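Local coordinates for 2-aminomuconic 6-semialdehyde dehydrogenase (PDB 7BZV), which probably oxidises 2-aminomuconic 6-semialdehyde to 2-aminomuconate with NAD+ in 2-aminophenol catabolism, working as a tetramer whose assembly is required for cofactor binding, at residues A214-F217 and I218-P222; R241-E245 and G246-V250; H430-S433 and E434-V438; G467-H470 and S471-F474. All coordinates share one frame; numbering follows the deposited sequence.

Interaction 1: residues A214-F217 and I218-P222; sequences AGEF and ISQHP
Ile218 N and Ser219 N reach back four residues to Ala214 O (2.9 Å) and Gly215 O (3.1 Å), winding residues 214 to 220 into one short helix that His221 is the first to leave. At its last turn Glu216 O is gripped twice. Gln220 N bonds to it at 3.0 Å, and Ser219 OG donates to it at 2.9 Å. The hydroxyl arrives from the flank, with a C=O...OG angle of 111°, on the same face of the carbonyl plane as Gln220 N. It gets there because chi1 of Ser219 (66°) sets OG between its own backbone N and carbonyl carbon, folded back over the helix.

On the outer side the extended chains of Glu216 and Gln220 cross obliquely, carboxylate and amide planes 31° apart. What touches is Gln220 NE2 against Glu216 CG, at 3.3 Å, while the carboxylate is engaged otherwise: OE1 takes the backbone N of Asn212, and OE2 makes a long, weak ion pair with Arg39. With an alanine in place of this glutamate, Asn212 N is likely to lose its acceptor and Gln220 NE2 the methylene it packs on. On the inner side Ile218 CG1 lies 3.4 Å from Ala214 O, and the side chain packs onto Val175 and Lys177 of strand 173-177, while Phe217 leans on Arg39 and Val42 of helix 39-52. This is a connecting helix laid against the parallel strands of a mixed sheet, between strands 203-205 and 226-230, as in the Rossmann-like NAD-binding domain of aldehyde dehydrogenases.

Interaction 2: residues R241-E245 and G246-V250; sequences RAAAE and GVKPV
Ala243 and Lys248 are tied by the longer-reaching of the two backbone bonds that close the helix: Lys248 N to Ala243 O, 3.1 Å and 165°. Inside it, Val247 N bonds to Ala244 O at 3.2 Å, coming from above the carbonyl plane rather than along a lone pair. With Val247 at positive phi (40°), the pair makes a Schellman motif, and residues 244 to 247 form a type I beta turn. Gly246 N adds a weak bond to Ala243 O.

A water bridges the same turn, accepting from Gly246 N at 2.9 Å and lying 2.7 Å from Ala242 O.

Apolar contact is confined to one methyl. Ala243 CB meets Val250 CG1 at 3.6 Å and Lys248 CB at 3.9 Å, which seats the start of strand 250-253 under the end of the helix.

The charged ends find partners beyond the turn. Lys248 NZ bonds to Pro222 O and salt-bridges a bound sulfate, probably from the crystallisation liquor. Arg241 NH2 salt-bridges Glu245 of the second subunit, whose Arg241 returns a long, weak ion pair to this chain's Glu245 OE2. Backbone bonds and water thus serve the capped helix end, leaving charged side chains for a neighbouring loop and the subunit interface.

Interaction 3: residues H430-S433 and E434-V438; sequences HRVS and ELMRV
Val432 and Met436 make the close-packed side of this helix end. Their side chains run alongside each other in the same direction, Val432 CG1 4.1 Å from Met436 CE. Bends at chi2 (-68°) and chi3 (96°) curl the methionine back, so that its CE also comes to 3.6 Å from Val432 O. Both residues press on Ile421 of strand 418-422, and Met436 reaches Ile407 and Ala410 of helix 403-411 as well.

The backbone under them is losing its grip. Glu434 N still bonds well to His430 O (3.3 Å), but Leu435 N has only weak bonds, to Arg431 O and Val432 O. Met436 N bonds to Ser433 O at 3.3 Å, from above the carbonyl plane. Leu435 is the exposed member, its CG 3.4 Å from Arg431 O, and its side chain touches Ile407.

Between these sides, the extended Glu434 chain runs past His430 O, its CG 3.4 Å away, into the tetramer interface. There OE1 is held by Tyr138 of the second subunit and Tyr134 of the third, while OE2 forms a salt bridge with Arg126 of the third; His430 ND1 shares Tyr138. The whole is the fading end of the helix in a beta-alpha-beta crossover, strand 418-422 to helix 426-435 to strand 440-443, beside the largely parallel sheet of the catalytic domain of the aldehyde dehydrogenase fold.

Interaction 4: residues G467-H470 and S471-F474; sequences GGMH and SLNF
Ser471 and Gly467 are joined by two bonds across the first turn of the helix. The serine OG takes Gly467 N in a short, nearly linear bond (2.6 Å, 177°), and Ser471 N returns a weak one to Gly467 O. With OG anti to the carbonyl carbon, chi1 -70°, the hydroxyl lies beside its own backbone N and faces the start of the helix. Replacing this serine by an alanine is likely to leave Gly467 N without its partner and the entry to the helix less firmly fixed.

Leu472 comes next, bound only weakly through N to Gly468 O. Its CD2 touches both SD and CE of Met469, each at 3.8 Å, because the methionine chain doubles back at chi2 and chi3. Ile116 of helix 95-119 packs against both side chains.

Asn473 N makes a firmer bond to Met469 O, 2.9 Å, and its CG lies 3.4 Å from that same oxygen. The amide OD1 is taken by Arg141 of strand 134-150.

Phe474 closes the turn with N to His470 O at 3.1 Å, and its ring rests on Pro249. His470 itself has Gly467 O at its ring edge, in plane, and uses NE2 to bond Asp123 of the second subunit. This is a short helix with a glycine-rich entry, leading straight into strand 476-485, which pairs with strand 134-150 in the antiparallel arm that serves oligomerisation in this family.

In the fold
Following the chain, the four contacts come in series; none nests in or crosses another, and each closes a single helical turn or cap. Interaction 1 ends helix 214-220 before strand 226-230, and interaction 2 ends helix 233-244 before strand 250-253. Their centres are about 11 Å apart, and they meet where Pro222 O accepts from Lys248 NZ. Interaction 4, late in sequence, returns to this domain: Phe474 rests on Pro249 and Val250 of interaction 2. Interaction 3 stands apart beside the other large sheet, its centre about 37 Å from that of interaction 1. Interactions 2, 3 and 4 all reach the second subunit, so three of the four also bear on the tetramer's interfaces.

Interaction 1: residues A214-F217 and I218-P222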
loop_
_atom_site.group_PDB
_atom_site.type_symbol
_atom_site.label_atom_id
_atom_site.label_comp_id
_atom_site.label_asym_id
_atom_site.label_seq_id
_atom_site.Cartn_x
_atom_site.Cartn_y
_atom_site.Cartn_z
ATOM N N ALA B 214 3.019 -39.097 11.880
ATOM C CA ALA B 214 3.778 -38.074 11.166
ATOM C C ALA B 214 3.357 -36.679 11.580
ATOM O O ALA B 214 4.206 -35.800 11.759
ATOM C CB ALA B 214 3.618 -38.241 9.658
ATOM N N GLY B 215 2.053 -36.453 11.750
ATOM C CA GLY B 215 1.596 -35.119 12.116
ATOM C C GLY B 215 2.172 -34.630 13.436
ATOM O O GLY B 215 2.641 -33.490 13.546
ATOM N N GLU B 216 2.092 -35.466 14.474
ATOM C CA GLU B 216 2.690 -35.119 15.760
ATOM C C GLU B 216 4.193 -34.921 15.621
ATOM O O GLU B 216 4.765 -33.989 16.211
ATOM C CB GLU B 216 2.374 -36.220 16.778
ATOM C CG GLU B 216 3.036 -36.090 18.141
ATOM C CD GLU B 216 2.806 -37.329 19.017
ATOM O OE1 GLU B 216 1.638 -37.596 19.377
ATOM O OE2 GLU B 216 3.788 -38.042 19.332
ATOM N N PHE B 217 4.850 -35.786 14.838
ATOM C CA PHE B 217 6.292 -35.658 14.642
ATOM C C PHE B 217 6.636 -34.298 14.063
ATOM O O PHE B 217 7.535 -33.610 14.562
ATOM C CB PHE B 217 6.820 -36.754 13.725
ATOM C CG PHE B 217 6.514 -38.131 14.198
ATOM C CD1 PHE B 217 6.182 -38.365 15.523
ATOM C CD2 PHE B 217 6.535 -39.196 13.318
ATOM C CE1 PHE B 217 5.869 -39.642 15.966
ATOM C CE2 PHE B 217 6.242 -40.482 13.762
ATOM C CZ PHE B 217 5.897 -40.702 15.084
ATOM N N ILE B 218 5.920 -33.885 13.011
ATOM C CA ILE B 218 6.221 -32.594 12.409
ATOM C C ILE B 218 6.044 -31.494 13.440
ATOM O O ILE B 218 6.921 -30.644 13.617
ATOM C CB ILE B 218 5.335 -32.343 11.176
ATOM C CG1 ILE B 218 5.693 -33.265 10.014
ATOM C CG2 ILE B 218 5.466 -30.900 10.760
ATOM C CD1 ILE B 218 4.650 -33.209 8.883
ATOM N N SER B 219 4.904 -31.505 14.146
ATOM C CA SER B 219 4.571 -30.404 15.050
ATOM C C SER B 219 5.548 -30.287 16.218
ATOM O O SER B 219 5.731 -29.180 16.747
ATOM C CB SER B 219 3.142 -30.567 15.589
ATOM O OG SER B 219 3.022 -31.701 16.422
ATOM N N GLN B 220 6.185 -31.391 16.619
ATOM C CA GLN B 220 7.109 -31.429 17.753
ATOM C C GLN B 220 8.572 -31.215 17.372
ATOM O O GLN B 220 9.418 -31.031 18.260
ATOM C CB GLN B 220 6.990 -32.784 18.463
ATOM C CG GLN B 220 5.735 -32.953 19.309
ATOM C CD GLN B 220 5.588 -34.366 19.866
ATOM O OE1 GLN B 220 6.397 -35.249 19.570
ATOM N NE2 GLN B 220 4.553 -34.579 20.681
ATOM N N HIS B 221 8.901 -31.258 16.097
ATOM C CA HIS B 221 10.293 -31.264 15.704
ATOM C C HIS B 221 10.940 -29.925 16.035
ATOM O O HIS B 221 10.422 -28.869 15.641
ATOM C CB HIS B 221 10.407 -31.558 14.228
ATOM C CG HIS B 221 11.781 -31.952 13.811
ATOM N ND1 HIS B 221 12.851 -31.083 13.870
ATOM C CD2 HIS B 221 12.267 -33.124 13.341
ATOM C CE1 HIS B 221 13.932 -31.701 13.436
ATOM N NE2 HIS B 221 13.606 -32.940 13.110
ATOM N N PRO B 222 12.066 -29.914 16.745
ATOM C CA PRO B 222 12.619 -28.622 17.187
ATOM C C PRO B 222 13.132 -27.760 16.044
ATOM O O PRO B 222 13.353 -26.558 16.255
ATOM C CB PRO B 222 13.746 -29.022 18.154
ATOM C CG PRO B 222 14.158 -30.418 17.719
ATOM C CD PRO B 222 12.933 -31.065 17.073
#

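Interaction 2: residues R241-E245 and G246-V250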
loop_
_atom_site.group_PDB
_atom_site.type_symbol
_atom_site.label_atom_id
_atom_site.label_comp_id
_atom_site.label_asym_id
_atom_site.label_seq_id
_atom_site.Cartn_x
_atom_site.Cartn_y
_atom_site.Cartn_z
ATOM N N ARG B 241 0.332 -26.155 21.515
ATOM C CA ARG B 241 1.134 -26.537 22.678
ATOM C C ARG B 241 2.487 -27.099 22.254
ATOM O O ARG B 241 3.519 -26.803 22.879
ATOM C CB ARG B 241 0.374 -27.556 23.539
ATOM C CG ARG B 241 -0.767 -26.952 24.367
ATOM C CD ARG B 241 -1.464 -27.959 25.327
ATOM N NE ARG B 241 -2.792 -27.453 25.643
ATOM C CZ ARG B 241 -3.914 -27.884 25.081
ATOM N NH1 ARG B 241 -3.881 -28.872 24.203
ATOM N NH2 ARG B 241 -5.070 -27.331 25.405
ATOM N N ALA B 242 2.516 -27.923 21.200
ATOM C CA ALA B 242 3.806 -28.462 20.757
ATOM C C ALA B 242 4.678 -27.361 20.172
ATOM O O ALA B 242 5.904 -27.377 20.334
ATOM C CB ALA B 242 3.608 -29.577 19.731
ATOM N N ALA B 243 4.060 -26.392 19.489
ATOM C CA ALA B 243 4.813 -25.268 18.942
ATOM C C ALA B 243 5.367 -24.370 20.034
ATOM O O ALA B 243 6.368 -23.676 19.808
ATOM C CB ALA B 243 3.923 -24.453 18.000
ATOM N N ALA B 244 4.758 -24.399 21.219
ATOM C CA ALA B 244 5.195 -23.554 22.319
ATOM C C ALA B 244 6.647 -23.812 22.685
ATOM O O ALA B 244 7.343 -22.887 23.123
ATOM C CB ALA B 244 4.314 -23.789 23.554
ATOM N N GLU B 245 7.105 -25.066 22.556
ATOM C CA GLU B 245 8.468 -25.435 22.946
ATOM C C GLU B 245 9.500 -24.500 22.322
ATOM O O GLU B 245 10.422 -24.034 23.001
ATOM C CB GLU B 245 8.742 -26.890 22.538
ATOM C CG GLU B 245 10.054 -27.503 23.042
ATOM C CD GLU B 245 10.094 -27.726 24.554
ATOM O OE1 GLU B 245 11.130 -27.399 25.166
ATOM O OE2 GLU B 245 9.102 -28.226 25.136
ATOM N N GLY B 246 9.373 -24.222 21.027
ATOM C CA GLY B 246 10.336 -23.361 20.368
ATOM C C GLY B 246 9.752 -22.051 19.880
ATOM O O GLY B 246 10.312 -21.439 18.968
ATOM N N VAL B 247 8.637 -21.623 20.484
ATOM C CA VAL B 247 7.827 -20.472 20.075
ATOM C C VAL B 247 7.675 -20.348 18.567
ATOM O O VAL B 247 7.872 -19.268 17.994
ATOM C CB VAL B 247 8.333 -19.149 20.700
ATOM C CG1 VAL B 247 7.816 -18.998 22.162
ATOM C CG2 VAL B 247 9.848 -19.052 20.709
ATOM N N LYS B 248 7.298 -21.460 17.920
ATOM C CA LYS B 248 7.136 -21.526 16.479
ATOM C C LYS B 248 5.917 -20.739 16.024
ATOM O O LYS B 248 4.875 -20.801 16.680
ATOM C CB LYS B 248 6.981 -22.974 16.019
ATOM C CG LYS B 248 8.066 -23.920 16.555
ATOM C CD LYS B 248 9.428 -23.504 16.077
ATOM C CE LYS B 248 10.461 -24.623 16.316
ATOM N NZ LYS B 248 11.811 -24.152 15.931
ATOM N N PRO B 249 6.018 -20.005 14.912
ATOM C CA PRO B 249 4.822 -19.359 14.344
ATOM C C PRO B 249 3.801 -20.390 13.893
ATOM O O PRO B 249 4.151 -21.393 13.277
ATOM C CB PRO B 249 5.360 -18.567 13.140
ATOM C CG PRO B 249 6.824 -18.621 13.195
ATOM C CD PRO B 249 7.245 -19.728 14.139
ATOM N N VAL B 250 2.519 -20.118 14.145
ATOM C CA VAL B 250 1.443 -21.029 13.785
ATOM C C VAL B 250 0.392 -20.240 13.007
ATOM O O VAL B 250 0.123 -19.070 13.311
ATOM C CB VAL B 250 0.790 -21.720 15.004
ATOM C CG1 VAL B 250 1.770 -22.703 15.672
ATOM C CG2 VAL B 250 0.264 -20.684 16.015
HETATM O O HOH W 1 8.150 -26.191 19.326
#

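Interaction 3: residues H430-S433 and E434-V438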
loop_
_atom_site.group_PDB
_atom_site.type_symbol
_atom_site.label_atom_id
_atom_site.label_comp_id
_atom_site.label_asym_id
_atom_site.label_seq_id
_atom_site.Cartn_x
_atom_site.Cartn_y
_atom_site.Cartn_z
ATOM N N HIS B 430 -24.431 -3.983 4.156
ATOM C CA HIS B 430 -23.137 -3.545 4.660
ATOM C C HIS B 430 -23.128 -3.529 6.180
ATOM O O HIS B 430 -22.181 -4.015 6.800
ATOM C CB HIS B 430 -22.793 -2.170 4.077
ATOM C CG HIS B 430 -22.449 -2.224 2.621
ATOM N ND1 HIS B 430 -21.231 -2.661 2.156
ATOM C CD2 HIS B 430 -23.198 -1.973 1.522
ATOM C CE1 HIS B 430 -21.230 -2.643 0.834
ATOM N NE2 HIS B 430 -22.406 -2.208 0.421
ATOM N N ARG B 431 -24.200 -3.041 6.802
ATOM C CA ARG B 431 -24.272 -3.010 8.268
ATOM C C ARG B 431 -24.147 -4.393 8.884
ATOM O O ARG B 431 -23.382 -4.606 9.828
ATOM C CB ARG B 431 -25.621 -2.441 8.730
ATOM C CG ARG B 431 -25.717 -1.021 8.975
ATOM C CD ARG B 431 -27.013 -0.679 9.756
ATOM N NE ARG B 431 -28.230 -1.430 9.403
ATOM C CZ ARG B 431 -29.195 -0.971 8.600
ATOM N NH1 ARG B 431 -29.076 0.221 8.020
ATOM N NH2 ARG B 431 -30.275 -1.695 8.380
ATOM N N VAL B 432 -24.972 -5.331 8.418
ATOM C CA VAL B 432 -25.034 -6.649 9.040
ATOM C C VAL B 432 -23.768 -7.454 8.752
ATOM O O VAL B 432 -23.197 -8.088 9.656
ATOM C CB VAL B 432 -26.310 -7.392 8.579
ATOM C CG1 VAL B 432 -26.340 -8.804 9.102
ATOM C CG2 VAL B 432 -27.531 -6.622 9.035
ATOM N N SER B 433 -23.313 -7.461 7.495
ATOM C CA SER B 433 -22.170 -8.304 7.138
ATOM C C SER B 433 -20.931 -7.896 7.936
ATOM O O SER B 433 -20.186 -8.753 8.427
ATOM C CB SER B 433 -21.893 -8.259 5.621
ATOM O OG SER B 433 -21.581 -6.964 5.204
ATOM N N GLU B 434 -20.736 -6.594 8.151
ATOM C CA GLU B 434 -19.534 -6.134 8.852
ATOM C C GLU B 434 -19.561 -6.455 10.337
ATOM O O GLU B 434 -18.501 -6.493 10.968
ATOM C CB GLU B 434 -19.334 -4.617 8.713
ATOM C CG GLU B 434 -18.823 -4.134 7.376
ATOM C CD GLU B 434 -18.816 -2.611 7.270
ATOM O OE1 GLU B 434 -19.262 -2.078 6.200
ATOM O OE2 GLU B 434 -18.390 -1.970 8.263
ATOM N N LEU B 435 -20.741 -6.600 10.928
ATOM C CA LEU B 435 -20.863 -6.894 12.343
ATOM C C LEU B 435 -20.782 -8.380 12.637
ATOM O O LEU B 435 -20.800 -8.756 13.806
ATOM C CB LEU B 435 -22.181 -6.317 12.861
ATOM C CG LEU B 435 -22.212 -4.786 12.981
ATOM C CD1 LEU B 435 -23.640 -4.313 13.293
ATOM C CD2 LEU B 435 -21.200 -4.279 14.027
ATOM N N MET B 436 -20.767 -9.230 11.613
ATOM C CA MET B 436 -20.571 -10.655 11.816
ATOM C C MET B 436 -19.176 -10.867 12.381
ATOM O O MET B 436 -18.205 -10.363 11.813
ATOM C CB MET B 436 -20.702 -11.425 10.488
ATOM C CG MET B 436 -22.070 -11.326 9.842
ATOM S SD MET B 436 -23.319 -12.182 10.835
ATOM C CE MET B 436 -24.026 -10.864 11.793
ATOM N N ARG B 437 -19.052 -11.639 13.460
ATOM C CA ARG B 437 -17.734 -11.838 14.084
ATOM C C ARG B 437 -17.070 -13.044 13.430
ATOM O O ARG B 437 -17.010 -14.152 13.975
ATOM C CB ARG B 437 -17.859 -12.010 15.593
ATOM C CG ARG B 437 -16.575 -11.535 16.346
ATOM C CD ARG B 437 -16.504 -12.005 17.776
ATOM N NE ARG B 437 -16.482 -13.462 17.868
ATOM C CZ ARG B 437 -15.410 -14.186 18.176
ATOM N NH1 ARG B 437 -14.245 -13.594 18.431
ATOM N NH2 ARG B 437 -15.508 -15.509 18.228
ATOM N N VAL B 438 -16.596 -12.841 12.205
ATOM C CA VAL B 438 -16.128 -13.938 11.375
ATOM C C VAL B 438 -14.962 -13.432 10.542
ATOM O O VAL B 438 -14.739 -12.222 10.424
ATOM C CB VAL B 438 -17.250 -14.488 10.464
ATOM C CG1 VAL B 438 -18.446 -14.997 11.310
ATOM C CG2 VAL B 438 -17.656 -13.429 9.479
#

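Interaction 4: residues G467-H470 and S471-F474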
loop_
_atom_site.group_PDB
_atom_site.type_symbol
_atom_site.label_atom_id
_atom_site.label_comp_id
_atom_site.label_asym_id
_atom_site.label_seq_id
_atom_site.Cartn_x
_atom_site.Cartn_y
_atom_site.Cartn_z
ATOM N N GLY B 467 -3.799 -15.136 2.619
ATOM C CA GLY B 467 -4.344 -14.528 1.429
ATOM C C GLY B 467 -3.472 -13.338 1.153
ATOM O O GLY B 467 -3.091 -12.604 2.079
ATOM N N GLY B 468 -3.125 -13.168 -0.130
ATOM C CA GLY B 468 -2.361 -12.016 -0.535
ATOM C C GLY B 468 -1.092 -11.924 0.261
ATOM O O GLY B 468 -0.486 -12.936 0.649
ATOM N N MET B 469 -0.729 -10.696 0.599
ATOM C CA MET B 469 0.472 -10.465 1.381
ATOM C C MET B 469 0.384 -10.969 2.803
ATOM O O MET B 469 1.424 -11.062 3.466
ATOM C CB MET B 469 0.848 -8.981 1.422
ATOM C CG MET B 469 1.180 -8.359 0.098
ATOM S SD MET B 469 2.623 -9.097 -0.747
ATOM C CE MET B 469 3.987 -9.052 0.393
ATOM N N HIS B 470 -0.818 -11.216 3.320
ATOM C CA HIS B 470 -0.910 -11.817 4.639
ATOM C C HIS B 470 -0.258 -13.191 4.630
ATOM O O HIS B 470 0.410 -13.579 5.593
ATOM C CB HIS B 470 -2.367 -11.928 5.068
ATOM C CG HIS B 470 -3.091 -10.619 5.118
ATOM N ND1 HIS B 470 -3.084 -9.803 6.227
ATOM C CD2 HIS B 470 -3.815 -9.969 4.179
ATOM C CE1 HIS B 470 -3.840 -8.744 5.994
ATOM N NE2 HIS B 470 -4.282 -8.813 4.752
ATOM N N SER B 471 -0.447 -13.949 3.547
ATOM C CA SER B 471 0.275 -15.220 3.416
ATOM C C SER B 471 1.770 -15.004 3.284
ATOM O O SER B 471 2.565 -15.696 3.931
ATOM C CB SER B 471 -0.246 -16.004 2.217
ATOM O OG SER B 471 -1.539 -16.463 2.504
ATOM N N LEU B 472 2.188 -14.065 2.433
ATOM C CA LEU B 472 3.614 -13.897 2.178
ATOM C C LEU B 472 4.336 -13.410 3.428
ATOM O O LEU B 472 5.521 -13.707 3.626
ATOM C CB LEU B 472 3.856 -12.914 1.025
ATOM C CG LEU B 472 4.223 -13.499 -0.351
ATOM C CD1 LEU B 472 3.213 -14.532 -0.689
ATOM C CD2 LEU B 472 4.305 -12.410 -1.374
ATOM N N ASN B 473 3.648 -12.652 4.274
ATOM C CA ASN B 473 4.288 -12.220 5.504
ATOM C C ASN B 473 4.266 -13.320 6.540
ATOM O O ASN B 473 5.149 -13.372 7.401
ATOM C CB ASN B 473 3.638 -10.943 6.026
ATOM C CG ASN B 473 4.029 -9.732 5.186
ATOM O OD1 ASN B 473 4.955 -9.794 4.370
ATOM N ND2 ASN B 473 3.346 -8.622 5.399
ATOM N N PHE B 474 3.295 -14.228 6.488
ATOM C CA PHE B 474 3.368 -15.267 7.495
ATOM C C PHE B 474 4.506 -16.246 7.222
ATOM O O PHE B 474 5.171 -16.679 8.160
ATOM C CB PHE B 474 2.104 -16.083 7.614
ATOM C CG PHE B 474 2.277 -17.280 8.540
ATOM C CD1 PHE B 474 2.310 -17.108 9.931
ATOM C CD2 PHE B 474 2.444 -18.564 8.033
ATOM C CE1 PHE B 474 2.472 -18.207 10.782
ATOM C CE2 PHE B 474 2.620 -19.666 8.880
ATOM C CZ PHE B 474 2.626 -19.495 10.250
#